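Local coordinates for protein ketosynthase (Streptomyces sp. MSC090213JE08, PDB 6KXD) that probably catalyses the decarboxylative condensation of acyl chains with malonyl-ACP, as the ketosynthase of a highly reducing type II polyketide synthase, at residues 21-26 with 86-91; 26-31 with 332-337; 79-84 with 197-202. All coordinates share one frame; numbering follows the deposited sequence.

Contact 1: 21-26 with 86-91; sequences IGTGVE and ARMAVD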
loop_
_atom_site.group_PDB
_atom_site.type_symbol
_atom_site.label_atom_id
_atom_site.label_comp_id
_atom_site.label_asym_id
_atom_site.label_seq_id
_atom_site.Cartn_x
_atom_site.Cartn_y
_atom_site.Cartn_z
ATOM N N ILE A 21 16.404 8.630 -15.712
ATOM C CA ILE A 21 16.687 8.799 -17.133
ATOM C C ILE A 21 15.889 9.958 -17.735
ATOM O O ILE A 21 15.768 10.052 -18.986
ATOM C CB ILE A 21 16.457 7.505 -17.940
ATOM C CG1 ILE A 21 14.977 7.135 -18.100
ATOM C CG2 ILE A 21 17.274 6.380 -17.327
ATOM C CD1 ILE A 21 14.726 5.998 -19.040
ATOM N N GLY A 22 15.339 10.835 -16.890
ATOM C CA GLY A 22 14.557 11.934 -17.405
ATOM C C GLY A 22 13.360 12.296 -16.540
ATOM O O GLY A 22 12.731 11.441 -15.914
ATOM N N THR A 23 13.052 13.590 -16.549
ATOM C CA THR A 23 11.986 14.232 -15.770
ATOM C C THR A 23 11.022 14.877 -16.761
ATOM O O THR A 23 11.435 15.650 -17.616
ATOM C CB THR A 23 12.591 15.241 -14.789
ATOM O OG1 THR A 23 13.336 14.534 -13.798
ATOM C CG2 THR A 23 11.541 16.099 -14.120
ATOM N N GLY A 24 9.745 14.512 -16.673
ATOM C CA GLY A 24 8.727 14.896 -17.612
ATOM C C GLY A 24 8.598 13.895 -18.737
ATOM O O GLY A 24 9.535 13.162 -19.003
ATOM N N VAL A 25 7.414 13.879 -19.355
ATOM C CA VAL A 25 7.022 12.918 -20.353
ATOM C C VAL A 25 8.003 12.979 -21.539
ATOM O O VAL A 25 8.323 11.928 -22.141
ATOM C CB VAL A 25 5.551 13.123 -20.785
ATOM C CG1 VAL A 25 5.308 14.431 -21.520
ATOM C CG2 VAL A 25 5.050 11.968 -21.628
ATOM N N GLU A 26 8.469 14.192 -21.889
ATOM C CA GLU A 26 9.386 14.380 -23.042
ATOM C C GLU A 26 10.742 13.746 -22.744
ATOM O O GLU A 26 11.164 12.875 -23.478
ATOM C CB GLU A 26 9.625 15.849 -23.378
ATOM C CG GLU A 26 8.781 16.368 -24.513
ATOM C CD GLU A 26 9.120 17.819 -24.808
ATOM O OE1 GLU A 26 10.233 18.077 -25.346
ATOM O OE2 GLU A 26 8.304 18.690 -24.438
ATOM N N ALA A 86 2.932 14.083 -9.763
ATOM C CA ALA A 86 1.516 14.303 -9.787
ATOM C C ALA A 86 1.216 15.639 -10.485
ATOM O O ALA A 86 0.335 15.674 -11.337
ATOM C CB ALA A 86 0.959 14.304 -8.395
ATOM N N ARG A 87 1.932 16.689 -10.078
ATOM C CA ARG A 87 1.824 18.034 -10.719
ATOM C C ARG A 87 1.992 17.839 -12.225
ATOM O O ARG A 87 1.120 18.150 -12.988
ATOM C CB ARG A 87 2.815 19.003 -10.068
ATOM C CG ARG A 87 2.981 20.335 -10.790
ATOM C CD ARG A 87 1.786 21.229 -10.594
ATOM N NE ARG A 87 1.668 21.707 -9.217
ATOM C CZ ARG A 87 0.568 22.281 -8.753
ATOM N NH1 ARG A 87 -0.447 22.497 -9.574
ATOM N NH2 ARG A 87 0.454 22.584 -7.475
ATOM N N MET A 88 3.122 17.258 -12.626
ATOM C CA MET A 88 3.412 17.037 -14.020
ATOM C C MET A 88 2.281 16.284 -14.708
ATOM O O MET A 88 1.937 16.572 -15.825
ATOM C CB MET A 88 4.685 16.215 -14.200
ATOM C CG MET A 88 5.900 16.974 -13.872
ATOM S SD MET A 88 7.326 15.913 -14.218
ATOM C CE MET A 88 8.157 16.172 -12.665
ATOM N N ALA A 89 1.740 15.264 -14.032
ATOM C CA ALA A 89 0.778 14.427 -14.649
ATOM C C ALA A 89 -0.508 15.222 -14.896
ATOM O O ALA A 89 -1.122 15.040 -15.937
ATOM C CB ALA A 89 0.498 13.228 -13.787
ATOM N N VAL A 90 -0.928 16.026 -13.919
ATOM C CA VAL A 90 -2.162 16.758 -14.096
ATOM C C VAL A 90 -1.925 17.877 -15.126
ATOM O O VAL A 90 -2.773 18.067 -16.006
ATOM C CB VAL A 90 -2.792 17.250 -12.786
ATOM C CG1 VAL A 90 -3.217 16.078 -11.914
ATOM C CG2 VAL A 90 -1.928 18.224 -12.015
ATOM N N ASP A 91 -0.743 18.485 -15.095
ATOM C CA ASP A 91 -0.303 19.407 -16.185
ATOM C C ASP A 91 -0.480 18.687 -17.528
ATOM O O ASP A 91 -1.189 19.165 -18.430
ATOM C CB ASP A 91 1.124 19.912 -15.929
ATOM C CG ASP A 91 1.213 20.902 -14.778
ATOM O OD1 ASP A 91 0.156 21.361 -14.333
ATOM O OD2 ASP A 91 2.336 21.193 -14.325
#
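Gly24 and Met88 are where the two backbones come closest, with CA atoms 6.8 Å apart. The contact lies in the N-terminal half of the thiolase-like fold. It joins the link from strand 22-23 into helix 24-34 to a residue of helix 77-93. One long side chain spans the gap. Met88 points from its helix toward the 21-26 segment, with CG anti to its own carbonyl carbon (chi1 -72°). This torsion and an extended chi2 bring the sulfur to the backbone of Gly24, where SD lies 3.7 Å from Gly24 N and 3.8 Å from Gly24 CA. The bend at chi3 (-131°) then turns CE to Thr23 CG2. These are van der Waals contacts, and no hydrogen bond crosses the contact. Gly24 has a positive phi, at backbone angles that by themselves call for glycine, and its backbone is also hydrogen-bonded to Val17 of strand 10-19. Thr23 N donates to Glu27 OE2, which ties the turn to the following helix. Trp66 and Ile18 each touch both Thr23 and Met88, so they enclose the same small apolar patch. The Thr23 and Met88 side chains cross at about a right angle. Thr23 turns its methyl, not its hydroxyl, to the methionine: CG2 is anti to the backbone N and sits 3.7 Å from Met88 CE.

Contact 2: 26-31 with 332-337; sequences EEYTAG and SMLGHS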
loop_
_atom_site.group_PDB
_atom_site.type_symbol
_atom_site.label_atom_id
_atom_site.label_comp_id
_atom_site.label_asym_id
_atom_site.label_seq_id
_atom_site.Cartn_x
_atom_site.Cartn_y
_atom_site.Cartn_z
ATOM N N GLU A 26 8.469 14.192 -21.889
ATOM C CA GLU A 26 9.386 14.380 -23.042
ATOM C C GLU A 26 10.742 13.746 -22.744
ATOM O O GLU A 26 11.164 12.875 -23.478
ATOM C CB GLU A 26 9.625 15.849 -23.378
ATOM C CG GLU A 26 8.781 16.368 -24.513
ATOM C CD GLU A 26 9.120 17.819 -24.808
ATOM O OE1 GLU A 26 10.233 18.077 -25.346
ATOM O OE2 GLU A 26 8.304 18.690 -24.438
ATOM N N GLU A 27 11.394 14.220 -21.677
ATOM C CA GLU A 27 12.689 13.716 -21.208
ATOM C C GLU A 27 12.631 12.185 -21.064
ATOM O O GLU A 27 13.617 11.504 -21.302
ATOM C CB GLU A 27 13.058 14.312 -19.859
ATOM C CG GLU A 27 14.052 15.461 -19.859
ATOM C CD GLU A 27 15.117 15.319 -18.771
ATOM O OE1 GLU A 27 16.283 15.028 -19.112
ATOM O OE2 GLU A 27 14.789 15.490 -17.577
ATOM N N TYR A 28 11.477 11.649 -20.641
ATOM C CA TYR A 28 11.388 10.234 -20.283
ATOM C C TYR A 28 11.205 9.410 -21.544
ATOM O O TYR A 28 11.854 8.395 -21.698
ATOM C CB TYR A 28 10.230 9.981 -19.316
ATOM C CG TYR A 28 10.123 8.560 -18.810
ATOM C CD1 TYR A 28 11.160 7.987 -18.107
ATOM C CD2 TYR A 28 8.958 7.830 -18.969
ATOM C CE1 TYR A 28 11.071 6.694 -17.604
ATOM C CE2 TYR A 28 8.839 6.543 -18.466
ATOM C CZ TYR A 28 9.909 5.967 -17.801
ATOM O OH TYR A 28 9.791 4.709 -17.275
ATOM N N THR A 29 10.339 9.869 -22.453
ATOM C CA THR A 29 10.220 9.238 -23.733
ATOM C C THR A 29 11.591 9.214 -24.443
ATOM O O THR A 29 11.895 8.241 -25.152
ATOM C CB THR A 29 9.192 9.939 -24.615
ATOM O OG1 THR A 29 7.995 10.108 -23.850
ATOM C CG2 THR A 29 8.909 9.161 -25.876
ATOM N N ALA A 30 12.399 10.265 -24.248
ATOM C CA ALA A 30 13.735 10.375 -24.873
ATOM C C ALA A 30 14.628 9.295 -24.270
ATOM O O ALA A 30 15.241 8.529 -25.009
ATOM C CB ALA A 30 14.363 11.739 -24.660
ATOM N N GLY A 31 14.681 9.264 -22.931
ATOM C CA GLY A 31 15.535 8.341 -22.192
ATOM C C GLY A 31 15.239 6.911 -22.589
ATOM O O GLY A 31 16.165 6.128 -22.812
ATOM N N SER A 332 16.633 -2.196 -16.859
ATOM C CA SER A 332 17.979 -2.181 -17.405
ATOM C C SER A 332 18.445 -0.722 -17.439
ATOM O O SER A 332 19.566 -0.459 -17.069
ATOM C CB SER A 332 18.043 -2.829 -18.742
ATOM O OG SER A 332 17.265 -2.128 -19.690
ATOM N N MET A 333 17.508 0.195 -17.760
ATOM C CA MET A 333 17.791 1.612 -17.815
ATOM C C MET A 333 17.566 2.281 -16.451
ATOM O O MET A 333 18.426 2.984 -15.954
ATOM C CB MET A 333 16.913 2.290 -18.859
ATOM C CG MET A 333 17.221 1.878 -20.272
ATOM S SD MET A 333 15.962 2.451 -21.442
ATOM C CE MET A 333 14.691 1.200 -21.216
ATOM N N LEU A 334 16.380 2.092 -15.844
ATOM C CA LEU A 334 16.030 2.807 -14.582
ATOM C C LEU A 334 16.752 2.261 -13.367
ATOM O O LEU A 334 16.779 2.897 -12.343
ATOM C CB LEU A 334 14.527 2.683 -14.384
ATOM C CG LEU A 334 13.718 3.408 -15.440
ATOM C CD1 LEU A 334 12.233 3.281 -15.174
ATOM C CD2 LEU A 334 14.117 4.871 -15.487
ATOM N N GLY A 335 17.287 1.042 -13.459
ATOM C CA GLY A 335 17.570 0.335 -12.265
ATOM C C GLY A 335 16.238 -0.031 -11.613
ATOM O O GLY A 335 15.166 0.092 -12.235
ATOM N N HIS A 336 16.303 -0.478 -10.377
ATOM C CA HIS A 336 15.097 -0.933 -9.709
ATOM C C HIS A 336 14.578 0.219 -8.853
ATOM O O HIS A 336 15.106 0.431 -7.755
ATOM C CB HIS A 336 15.390 -2.189 -8.892
ATOM C CG HIS A 336 14.148 -2.829 -8.373
ATOM N ND1 HIS A 336 12.926 -2.160 -8.360
ATOM C CD2 HIS A 336 13.923 -4.057 -7.869
ATOM C CE1 HIS A 336 12.001 -2.958 -7.846
ATOM N NE2 HIS A 336 12.592 -4.130 -7.527
ATOM N N SER A 337 13.574 0.929 -9.351
ATOM C CA SER A 337 13.078 2.150 -8.693
ATOM C C SER A 337 11.975 1.816 -7.676
ATOM O O SER A 337 11.150 2.663 -7.337
ATOM C CB SER A 337 12.638 3.164 -9.697
ATOM O OG SER A 337 11.605 2.685 -10.530
#
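Tyr28 meets Leu334 through the outer end of its ring, in the tighter half of this buried contact. The Tyr28 OH lies 3.5 Å from Leu334 CD1. The other methyl, Leu334 CD2, approaches the ring edge near its plane, 4.1 Å from Tyr28 CE1. Both leucine branches thus bear on one end of the phenol. The two side chains cross at about a right angle. Tyr28 has CG anti to the backbone N (chi1 -176°), which sends the ring out from helix 24-34 toward the short helix 331-334. The hydroxyl is satisfied by donating to Leu344 O. The second half is looser. There Met333 SD stands 3.9 Å from Gly31 O, with no hydrogen bond. On the solvent side of helix 24-34, the exposed Glu26 and Glu27 make no contact with the 332-337 segment. Gly335 ends helix 331-334 with a positive phi, and the chain leaves toward His336. The contact lies in the core of the thiolase-like fold. Helix 341-355 packs on Tyr28 through Leu351 and on Leu334 through Leu344, while strand 10-19 touches Tyr28 through Val17 and both side chains through Ser19.

Contact 3: 79-84 with 197-202; sequences GQYAVA and ADAVCR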
loop_
_atom_site.group_PDB
_atom_site.type_symbol
_atom_site.label_atom_id
_atom_site.label_comp_id
_atom_site.label_asym_id
_atom_site.label_seq_id
_atom_site.Cartn_x
_atom_site.Cartn_y
_atom_site.Cartn_z
ATOM N N GLY A 79 8.100 11.525 -1.173
ATOM C CA GLY A 79 6.890 12.369 -1.193
ATOM C C GLY A 79 7.066 13.515 -2.164
ATOM O O GLY A 79 6.207 13.812 -2.948
ATOM N N GLN A 80 8.255 14.117 -2.162
ATOM C CA GLN A 80 8.508 15.178 -3.107
ATOM C C GLN A 80 8.415 14.641 -4.527
ATOM O O GLN A 80 7.781 15.235 -5.373
ATOM C CB GLN A 80 9.827 15.898 -2.824
ATOM C CG GLN A 80 9.840 16.550 -1.465
ATOM C CD GLN A 80 11.199 17.133 -1.164
ATOM O OE1 GLN A 80 12.019 17.312 -2.057
ATOM N NE2 GLN A 80 11.398 17.486 0.078
ATOM N N TYR A 81 9.003 13.469 -4.795
ATOM C CA TYR A 81 8.896 12.967 -6.115
ATOM C C TYR A 81 7.447 12.709 -6.511
ATOM O O TYR A 81 7.037 12.970 -7.677
ATOM C CB TYR A 81 9.666 11.662 -6.267
ATOM C CG TYR A 81 11.160 11.743 -6.143
ATOM C CD1 TYR A 81 11.857 12.925 -6.342
ATOM C CD2 TYR A 81 11.908 10.597 -5.917
ATOM C CE1 TYR A 81 13.235 12.967 -6.240
ATOM C CE2 TYR A 81 13.290 10.626 -5.841
ATOM C CZ TYR A 81 13.959 11.822 -6.027
ATOM O OH TYR A 81 15.313 11.926 -5.943
ATOM N N ALA A 82 6.660 12.201 -5.553
ATOM C CA ALA A 82 5.307 11.817 -5.833
ATOM C C ALA A 82 4.512 13.064 -6.259
ATOM O O ALA A 82 3.795 13.073 -7.282
ATOM C CB ALA A 82 4.702 11.206 -4.610
ATOM N N VAL A 83 4.710 14.107 -5.459
ATOM C CA VAL A 83 3.969 15.375 -5.632
ATOM C C VAL A 83 4.398 16.005 -6.967
ATOM O O VAL A 83 3.542 16.427 -7.756
ATOM C CB VAL A 83 4.199 16.323 -4.438
ATOM C CG1 VAL A 83 3.566 17.687 -4.678
ATOM C CG2 VAL A 83 3.656 15.776 -3.132
ATOM N N ALA A 84 5.714 16.052 -7.231
ATOM C CA ALA A 84 6.207 16.595 -8.502
ATOM C C ALA A 84 5.618 15.834 -9.699
ATOM O O ALA A 84 5.113 16.447 -10.617
ATOM C CB ALA A 84 7.720 16.629 -8.490
ATOM N N ALA A 197 6.209 5.838 -6.132
ATOM C CA ALA A 197 7.260 6.749 -5.754
ATOM C C ALA A 197 8.157 6.054 -4.749
ATOM O O ALA A 197 7.661 5.355 -3.876
ATOM C CB ALA A 197 6.676 7.974 -5.108
ATOM N N ASP A 198 9.468 6.278 -4.862
ATOM C CA ASP A 198 10.376 5.871 -3.860
ATOM C C ASP A 198 11.649 6.713 -3.957
ATOM O O ASP A 198 11.849 7.391 -4.946
ATOM C CB ASP A 198 10.769 4.410 -4.028
ATOM C CG ASP A 198 10.505 3.657 -2.746
ATOM O OD1 ASP A 198 11.058 4.074 -1.674
ATOM O OD2 ASP A 198 9.690 2.743 -2.842
ATOM N N ALA A 199 12.455 6.656 -2.912
ATOM C CA ALA A 199 13.672 7.408 -2.856
ATOM C C ALA A 199 14.795 6.469 -2.455
ATOM O O ALA A 199 14.641 5.672 -1.545
ATOM C CB ALA A 199 13.539 8.534 -1.877
ATOM N N VAL A 200 15.950 6.664 -3.097
ATOM C CA VAL A 200 17.139 5.901 -2.751
ATOM C C VAL A 200 17.440 6.071 -1.264
ATOM O O VAL A 200 17.354 7.155 -0.665
ATOM C CB VAL A 200 18.318 6.275 -3.671
ATOM C CG1 VAL A 200 19.663 5.895 -3.067
ATOM C CG2 VAL A 200 18.130 5.660 -5.043
ATOM N N CYS A 201 17.752 4.951 -0.620
ATOM C CA CYS A 201 18.050 4.992 0.773
ATOM C C CYS A 201 19.049 3.886 1.120
ATOM O O CYS A 201 19.212 2.921 0.382
ATOM C CB CYS A 201 16.817 4.842 1.655
ATOM S SG CYS A 201 15.896 3.316 1.297
ATOM N N ARG A 202 19.653 4.062 2.280
ATOM C CA ARG A 202 20.611 3.119 2.795
ATOM C C ARG A 202 19.920 1.771 3.068
ATOM O O ARG A 202 20.482 0.723 2.759
ATOM C CB ARG A 202 21.250 3.724 4.031
ATOM C CG ARG A 202 22.165 2.792 4.792
ATOM C CD ARG A 202 22.552 3.504 6.070
ATOM N NE ARG A 202 23.579 2.766 6.777
ATOM C CZ ARG A 202 24.838 3.154 6.900
ATOM N NH1 ARG A 202 25.312 4.155 6.176
ATOM N NH2 ARG A 202 25.595 2.570 7.804
#
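Ala82 and Ala197 meet methyl to methyl, with their CB atoms 3.8 Å apart. Here helix 77-93 packs on the end of strand 191-198, part of the central sheet of the thiolase-like fold. The small side chains let the backbones come near, and the CA atoms of Ala82 and Ala197 are 5.4 Å apart. Beside them, Tyr81 turns its ring edge to the strand. Asp198 O lies in the plane of that ring, 3.4 Å from Tyr81 CD2 and 3.7 Å from Tyr81 CE2. A looser apolar contact follows at Ala199, whose CB is 4.5 Å from Tyr81 CE2. Tyr81 has CG anti to its carbonyl carbon (chi1 -67°), and its ring reaches along the strand end.

The next shell fixes these groups. Tyr81 OH is hydrogen-bonded to Arg77 NH1 and to Glu233 OE2, and Glu233 OE1 accepts from Val200 N, so this glutamate ties the phenol to the chain after the strand. Phe61 packs edge-to-face with Tyr81, and Ala235 of strand 234-242 touches both Tyr81 and Ala197. The Asp198 side chain starts away from the helix. Its OD1 accepts from Ala199 N at 3.2 Å through its anti lone pair, a bent bond of 140°. Its OD2 accepts from the backbone N atoms of Thr112, Asp113 and Gly339.

The helix-strand interface is mostly apolar, apart from one carbonyl set against polarised ring C-H groups. The buried carboxylate behind it is met by several backbone N-H groups, which would be expected to stabilise its negative charge.

Contacts 2 and 3 are buried, whereas contact 1 is only partly so and lies nearer the surface. Contacts 1 and 2 share helix 24-34, and contacts 1 and 3 share helix 77-93. Contact 1 therefore connects the two helices that the others fasten inward. Ile21, in the 21-26 segment but not touching 86-91, packs on contact 2, with CG1 against Leu334 CD2 and CD1 against Gly31 C. Contacts 2 and 3 meet more lightly, where Ser337 O packs on Asp198 CB. None has a hydrogen bond between its segments. Contact 1 rests on methionine sulfur and methyl groups. Contacts 2 and 3 each use a tyrosine whose hydroxyl is held by residues beyond the pair.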